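Local coordinates for oxidoreductase (Thermotoga maritima, PDB 1ZH8), which binds NADP in a Rossmann-fold domain and is probably a dehydrogenase of the GFO/IDH/MocA family acting on CH-OH groups, at residues C26-A29 / A30-H34; S52-R55 / S56-E59. All blocks are in the same frame, centred on the assembly; numbering follows the deposited sequence.

Contact 1: residues C26-A29 / A30-H34; sequences CGIA and ARELH. With NAP (NADP nicotinamide-adenine-dinucleotide phosphate), chain D.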
loop_
_atom_site.group_PDB
_atom_site.type_symbol
_atom_site.label_atom_id
_atom_site.label_comp_id
_atom_site.label_asym_id
_atom_site.label_seq_id
_atom_site.Cartn_x
_atom_site.Cartn_y
_atom_site.Cartn_z
ATOM N N CYS A 26 15.191 29.716 -18.626
ATOM C CA CYS A 26 16.256 28.900 -19.173
ATOM C C CYS A 26 16.998 28.170 -18.059
ATOM O O CYS A 26 18.115 28.540 -17.683
ATOM C CB CYS A 26 17.215 29.791 -19.949
ATOM S SG CYS A 26 16.411 30.730 -21.274
ATOM N N GLY A 27 16.354 27.141 -17.519
ATOM C CA GLY A 27 16.909 26.356 -16.428
ATOM C C GLY A 27 17.062 24.906 -16.847
ATOM O O GLY A 27 17.232 24.599 -18.037
ATOM N N ILE A 28 16.955 24.010 -15.873
ATOM C CA ILE A 28 17.257 22.618 -16.111
ATOM C C ILE A 28 16.363 22.014 -17.201
ATOM O O ILE A 28 16.872 21.502 -18.215
ATOM C CB ILE A 28 17.237 21.805 -14.806
ATOM C CG1 ILE A 28 18.321 22.329 -13.868
ATOM C CG2 ILE A 28 17.486 20.324 -15.085
ATOM C CD1 ILE A 28 18.187 21.811 -12.426
ATOM N N ALA A 29 15.046 22.103 -17.022
ATOM C CA ALA A 29 14.128 21.524 -17.997
ATOM C C ALA A 29 14.354 22.080 -19.402
ATOM O O ALA A 29 14.424 21.314 -20.379
ATOM C CB ALA A 29 12.710 21.718 -17.574
ATOM N N ALA A 30 14.495 23.400 -19.514
ATOM C CA ALA A 30 14.676 23.997 -20.829
ATOM C C ALA A 30 15.941 23.462 -21.528
ATOM O O ALA A 30 15.890 23.090 -22.694
ATOM C CB ALA A 30 14.704 25.514 -20.730
ATOM N N ARG A 31 17.062 23.425 -20.813
ATOM C CA ARG A 31 18.331 23.025 -21.379
ATOM C C ARG A 31 18.358 21.535 -21.660
ATOM O O ARG A 31 18.836 21.101 -22.706
ATOM C CB ARG A 31 19.476 23.326 -20.401
ATOM C CG ARG A 31 19.963 24.776 -20.313
ATOM C CD ARG A 31 21.319 24.840 -19.585
ATOM N NE ARG A 31 21.120 24.630 -18.158
ATOM C CZ ARG A 31 21.448 23.532 -17.476
ATOM N NH1 ARG A 31 22.050 22.498 -18.063
ATOM N NH2 ARG A 31 21.167 23.481 -16.182
ATOM N N GLU A 32 17.852 20.744 -20.717
ATOM C CA GLU A 32 18.231 19.341 -20.657
ATOM C C GLU A 32 17.139 18.438 -21.196
ATOM O O GLU A 32 17.416 17.327 -21.664
ATOM C CB GLU A 32 18.636 18.948 -19.226
ATOM C CG GLU A 32 20.044 19.444 -18.838
ATOM C CD GLU A 32 20.514 18.995 -17.446
ATOM O OE1 GLU A 32 19.863 18.112 -16.836
ATOM O OE2 GLU A 32 21.544 19.532 -16.968
ATOM N N LEU A 33 15.907 18.933 -21.146
ATOM C CA LEU A 33 14.746 18.126 -21.472
ATOM C C LEU A 33 14.046 18.687 -22.721
ATOM O O LEU A 33 13.768 17.947 -23.660
ATOM C CB LEU A 33 13.810 18.043 -20.251
ATOM C CG LEU A 33 14.411 17.436 -18.965
ATOM C CD1 LEU A 33 13.403 17.434 -17.842
ATOM C CD2 LEU A 33 14.928 15.995 -19.183
ATOM N N HIS A 34 13.815 20.005 -22.751
ATOM C CA HIS A 34 13.093 20.630 -23.872
ATOM C C HIS A 34 13.920 20.838 -25.122
ATOM O O HIS A 34 13.488 20.491 -26.208
ATOM C CB HIS A 34 12.390 21.920 -23.438
ATOM C CG HIS A 34 11.175 21.675 -22.599
ATOM N ND1 HIS A 34 10.065 22.493 -22.632
ATOM C CD2 HIS A 34 10.882 20.677 -21.728
ATOM C CE1 HIS A 34 9.155 22.025 -21.797
ATOM N NE2 HIS A 34 9.622 20.919 -21.242
HETATM P PA NAP D . 14.900 25.662 -12.713
HETATM O O1A NAP D . 16.190 25.045 -13.120
HETATM O O2A NAP D . 14.991 26.455 -11.476
HETATM O O5B NAP D . 14.333 26.501 -13.956
HETATM C C5B NAP D . 13.549 27.651 -13.740
HETATM C C4B NAP D . 14.046 28.737 -14.676
HETATM O O4B NAP D . 13.153 29.842 -14.664
HETATM C C3B NAP D . 15.406 29.277 -14.249
HETATM O O3B NAP D . 16.080 29.556 -15.441
HETATM C C2B NAP D . 15.010 30.558 -13.534
HETATM O O2B NAP D . 15.919 31.614 -13.245
HETATM C C1B NAP D . 13.897 31.031 -14.443
HETATM N N9A NAP D . 13.082 32.052 -13.791
HETATM C C8A NAP D . 12.790 32.178 -12.450
HETATM N N7A NAP D . 11.990 33.256 -12.295
HETATM C C5A NAP D . 11.777 33.815 -13.516
HETATM C C6A NAP D . 11.054 34.921 -13.944
HETATM N N6A NAP D . 10.406 35.681 -13.078
HETATM N N1A NAP D . 11.005 35.236 -15.277
HETATM C C2A NAP D . 11.691 34.466 -16.184
HETATM N N3A NAP D . 12.416 33.377 -15.769
HETATM C C4A NAP D . 12.454 33.059 -14.460
HETATM O O3 NAP D . 13.828 24.501 -12.477
HETATM P PN NAP D . 13.428 23.401 -13.579
HETATM O O1N NAP D . 13.920 23.701 -14.961
HETATM O O2N NAP D . 13.741 22.171 -12.866
HETATM O O5D NAP D . 11.821 23.491 -13.659
HETATM C C5D NAP D . 11.114 24.446 -14.430
HETATM C C4D NAP D . 9.745 23.872 -14.789
HETATM O O4D NAP D . 9.931 22.638 -15.472
HETATM C C3D NAP D . 8.929 23.558 -13.531
HETATM O O3D NAP D . 7.578 23.912 -13.709
HETATM C C2D NAP D . 9.035 22.062 -13.360
HETATM O O2D NAP D . 7.897 21.501 -12.740
HETATM C C1D NAP D . 9.221 21.604 -14.799
HETATM N N1N NAP D . 9.942 20.335 -14.852
HETATM C C2N NAP D . 9.331 19.274 -15.457
HETATM C C3N NAP D . 9.967 18.031 -15.529
HETATM C C7N NAP D . 9.397 16.928 -16.387
HETATM O O7N NAP D . 10.086 15.701 -16.372
HETATM N N7N NAP D . 8.291 17.112 -17.135
HETATM C C4N NAP D . 11.247 17.886 -14.977
HETATM C C5N NAP D . 11.873 18.983 -14.370
HETATM C C6N NAP D . 11.206 20.210 -14.312
HETATM P P2B NAP D . 17.376 31.989 -13.819
HETATM O O1X NAP D . 17.278 32.804 -15.091
HETATM O O2X NAP D . 18.183 30.746 -14.120
HETATM O O3X NAP D . 18.008 32.802 -12.710
HETATM O O HOH W 1 20.514 27.402 -17.161
HETATM O O HOH W 2 13.969 25.441 -17.044
#

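Contact 2: residues S52-R55 / S56-E59; sequences SRTR and SHAE. With NAP (NADP nicotinamide-adenine-dinucleotide phosphate), chain D.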
loop_
_atom_site.group_PDB
_atom_site.type_symbol
_atom_site.label_atom_id
_atom_site.label_comp_id
_atom_site.label_asym_id
_atom_site.label_seq_id
_atom_site.Cartn_x
_atom_site.Cartn_y
_atom_site.Cartn_z
ATOM N N SER A 52 15.069 35.027 -19.586
ATOM C CA SER A 52 15.222 34.350 -18.294
ATOM C C SER A 52 15.329 35.377 -17.162
ATOM O O SER A 52 15.436 36.556 -17.440
ATOM C CB SER A 52 16.440 33.419 -18.318
ATOM O OG SER A 52 16.218 32.285 -17.485
ATOM N N ARG A 53 15.280 34.948 -15.902
ATOM C CA ARG A 53 15.546 35.874 -14.788
ATOM C C ARG A 53 16.971 36.447 -14.840
ATOM O O ARG A 53 17.137 37.658 -14.731
ATOM C CB ARG A 53 15.258 35.229 -13.415
ATOM C CG ARG A 53 15.751 36.061 -12.193
ATOM C CD ARG A 53 15.419 35.368 -10.867
ATOM N NE ARG A 53 15.997 34.022 -10.801
ATOM C CZ ARG A 53 15.729 33.111 -9.870
ATOM N NH1 ARG A 53 14.882 33.370 -8.883
ATOM N NH2 ARG A 53 16.324 31.928 -9.926
ATOM N N THR A 54 17.971 35.567 -14.983
ATOM C CA THR A 54 19.384 35.950 -15.174
ATOM C C THR A 54 19.716 36.026 -16.683
ATOM O O THR A 54 19.626 35.044 -17.404
ATOM C CB THR A 54 20.352 34.930 -14.522
ATOM O OG1 THR A 54 19.884 34.571 -13.223
ATOM C CG2 THR A 54 21.735 35.501 -14.392
ATOM N N ARG A 55 20.104 37.204 -17.142
ATOM C CA ARG A 55 20.417 37.446 -18.541
ATOM C C ARG A 55 21.516 36.493 -19.076
ATOM O O ARG A 55 21.375 35.944 -20.175
ATOM C CB ARG A 55 20.819 38.917 -18.691
ATOM C CG ARG A 55 21.414 39.291 -20.006
ATOM C CD ARG A 55 20.397 39.960 -20.872
ATOM N NE ARG A 55 20.863 40.045 -22.249
ATOM C CZ ARG A 55 20.197 40.632 -23.234
ATOM N NH1 ARG A 55 19.026 41.210 -23.007
ATOM N NH2 ARG A 55 20.703 40.636 -24.455
ATOM N N SER A 56 22.581 36.273 -18.304
ATOM C CA SER A 56 23.665 35.431 -18.781
ATOM C C SER A 56 23.182 33.993 -19.025
ATOM O O SER A 56 23.692 33.307 -19.924
ATOM C CB SER A 56 24.880 35.468 -17.838
ATOM O OG SER A 56 24.625 34.734 -16.658
ATOM N N HIS A 57 22.201 33.552 -18.235
ATOM C CA HIS A 57 21.594 32.234 -18.407
ATOM C C HIS A 57 20.812 32.132 -19.714
ATOM O O HIS A 57 20.843 31.088 -20.389
ATOM C CB HIS A 57 20.681 31.902 -17.222
ATOM C CG HIS A 57 21.422 31.554 -15.971
ATOM N ND1 HIS A 57 20.791 31.063 -14.846
ATOM C CD2 HIS A 57 22.741 31.611 -15.668
ATOM C CE1 HIS A 57 21.686 30.843 -13.901
ATOM N NE2 HIS A 57 22.878 31.173 -14.373
ATOM N N ALA A 58 20.125 33.219 -20.064
ATOM C CA ALA A 58 19.371 33.305 -21.314
ATOM C C ALA A 58 20.309 33.371 -22.504
ATOM O O ALA A 58 19.989 32.835 -23.575
ATOM C CB ALA A 58 18.448 34.520 -21.312
ATOM N N GLU A 59 21.451 34.043 -22.314
ATOM C CA GLU A 59 22.467 34.166 -23.357
ATOM C C GLU A 59 23.180 32.831 -23.641
ATOM O O GLU A 59 23.416 32.491 -24.807
ATOM C CB GLU A 59 23.472 35.258 -23.009
ATOM C CG GLU A 59 22.902 36.680 -23.070
ATOM C CD GLU A 59 23.874 37.730 -22.537
ATOM O OE1 GLU A 59 24.769 37.376 -21.723
ATOM O OE2 GLU A 59 23.742 38.909 -22.928
HETATM P PA NAP D . 14.900 25.662 -12.713
HETATM O O1A NAP D . 16.190 25.045 -13.120
HETATM O O2A NAP D . 14.991 26.455 -11.476
HETATM O O5B NAP D . 14.333 26.501 -13.956
HETATM C C5B NAP D . 13.549 27.651 -13.740
HETATM C C4B NAP D . 14.046 28.737 -14.676
HETATM O O4B NAP D . 13.153 29.842 -14.664
HETATM C C3B NAP D . 15.406 29.277 -14.249
HETATM O O3B NAP D . 16.080 29.556 -15.441
HETATM C C2B NAP D . 15.010 30.558 -13.534
HETATM O O2B NAP D . 15.919 31.614 -13.245
HETATM C C1B NAP D . 13.897 31.031 -14.443
HETATM N N9A NAP D . 13.082 32.052 -13.791
HETATM C C8A NAP D . 12.790 32.178 -12.450
HETATM N N7A NAP D . 11.990 33.256 -12.295
HETATM C C5A NAP D . 11.777 33.815 -13.516
HETATM C C6A NAP D . 11.054 34.921 -13.944
HETATM N N6A NAP D . 10.406 35.681 -13.078
HETATM N N1A NAP D . 11.005 35.236 -15.277
HETATM C C2A NAP D . 11.691 34.466 -16.184
HETATM N N3A NAP D . 12.416 33.377 -15.769
HETATM C C4A NAP D . 12.454 33.059 -14.460
HETATM O O3 NAP D . 13.828 24.501 -12.477
HETATM P PN NAP D . 13.428 23.401 -13.579
HETATM O O1N NAP D . 13.920 23.701 -14.961
HETATM O O2N NAP D . 13.741 22.171 -12.866
HETATM O O5D NAP D . 11.821 23.491 -13.659
HETATM C C5D NAP D . 11.114 24.446 -14.430
HETATM C C4D NAP D . 9.745 23.872 -14.789
HETATM O O4D NAP D . 9.931 22.638 -15.472
HETATM C C3D NAP D . 8.929 23.558 -13.531
HETATM O O3D NAP D . 7.578 23.912 -13.709
HETATM C C2D NAP D . 9.035 22.062 -13.360
HETATM O O2D NAP D . 7.897 21.501 -12.740
HETATM C C1D NAP D . 9.221 21.604 -14.799
HETATM N N1N NAP D . 9.942 20.335 -14.852
HETATM C C2N NAP D . 9.331 19.274 -15.457
HETATM C C3N NAP D . 9.967 18.031 -15.529
HETATM C C7N NAP D . 9.397 16.928 -16.387
HETATM O O7N NAP D . 10.086 15.701 -16.372
HETATM N N7N NAP D . 8.291 17.112 -17.135
HETATM C C4N NAP D . 11.247 17.886 -14.977
HETATM C C5N NAP D . 11.873 18.983 -14.370
HETATM C C6N NAP D . 11.206 20.210 -14.312
HETATM P P2B NAP D . 17.376 31.989 -13.819
HETATM O O1X NAP D . 17.278 32.804 -15.091
HETATM O O2X NAP D . 18.183 30.746 -14.120
HETATM O O3X NAP D . 18.008 32.802 -12.710
#

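Contact 1: residues C26-A29 / A30-H34
G27 and R31 meet through the first backbone bond of helix 28-39, R31 N giving its hydrogen to G27 O at 3.0 Å; G27 is the N-cap residue. The next bond along runs from E32 N to I28 O. A29 O then accepts twice, from L33 N at 2.9 Å and H34 N at 2.8 Å, where the helix widens into a pi-type turn. Among the side chains, I28 and E32 run side by side. The arginine, bent at chi3 (-74°), folds back over the helix start and sets R31 NH2 beside I28 CG1 at 3.8 Å. R31 NH1 also bonds E32 OE2 in a salt bridge, on the anti side of the carboxylate and somewhat out of its plane; E32 OE1 pairs with K179. One water links R31 NE to C26 O. Cut back to an alanine, R31 would lose its guanidinium, which is likely to leave E32 OE2 without this charged mate and C26 O without its water bridge. Toward the cofactor, I28 N gives a nearly straight bond (174°) to NAP O1A, and A29 N reaches NAP O1N at 2.8 Å. A second water joins A30 N to NAP O1N. With no CB, G27 lets NAP O5B come close to its backbone. In this glycine-rich Rossmann turn, consistent with a GxGxxA pattern that includes G27 and A30, the helix dipole would probably help offset the pyrophosphate's negative charge.

Contact 2: residues S52-R55 / S56-E59
T54 and H57 pack together beside the 2'-phosphate of NADP. From T54 CB, which lies over one face of the H57 ring in a CH-pi contact (4.0 Å to the centroid), the two branches part. CG2, anti to the backbone N, turns to S56 OG at 3.8 Å, whereas OG1 runs to the phosphate and donates to NAP O3X at 2.6 Å. The imidazole under this CB meets the same phosphate with its edge: H57 ND1 gives a hydrogen to NAP O2X at 2.7 Å. S52 OG and the amide T54 N share NAP O1X, the amide bond nearly straight at 174°. R53 NE holds NAP O3X at 3.0 Å in the guanidinium plane, and one face of that group lies against NAP C8A of the adenine; R53 NH1 pairs with D184. Away from the cofactor, R55 NE points at E59 OE2 from above the carboxylate plane, a salt bridge of 3.2 Å one helical turn apart, while R55 NH1 pairs with D72. Donors thus reach all three terminal phosphate oxygens, an arrangement characteristic of the NADP-selective loop after the second strand of a Rossmann fold.

From the N terminus, strand 19-24 leads into contact 1, the turn and first part of helix 28-39, and strand 45-51 then leads into contact 2, where the chain enters helix 55-65. Each is a local turn, and the two follow in series, neither nesting nor crossing. They meet where C26 N lies 3.0 Å from S52 OG, a probable hydrogen bond between the two loops, and where C26 SG packs on A58 CA at 3.9 Å. Strands 19-24 and 45-51 are neighbours in the parallel sheet, so both loops open at the same end of it. Together they grip one NADP, contact 1 at its pyrophosphate and contact 2 at its 2'-phosphate.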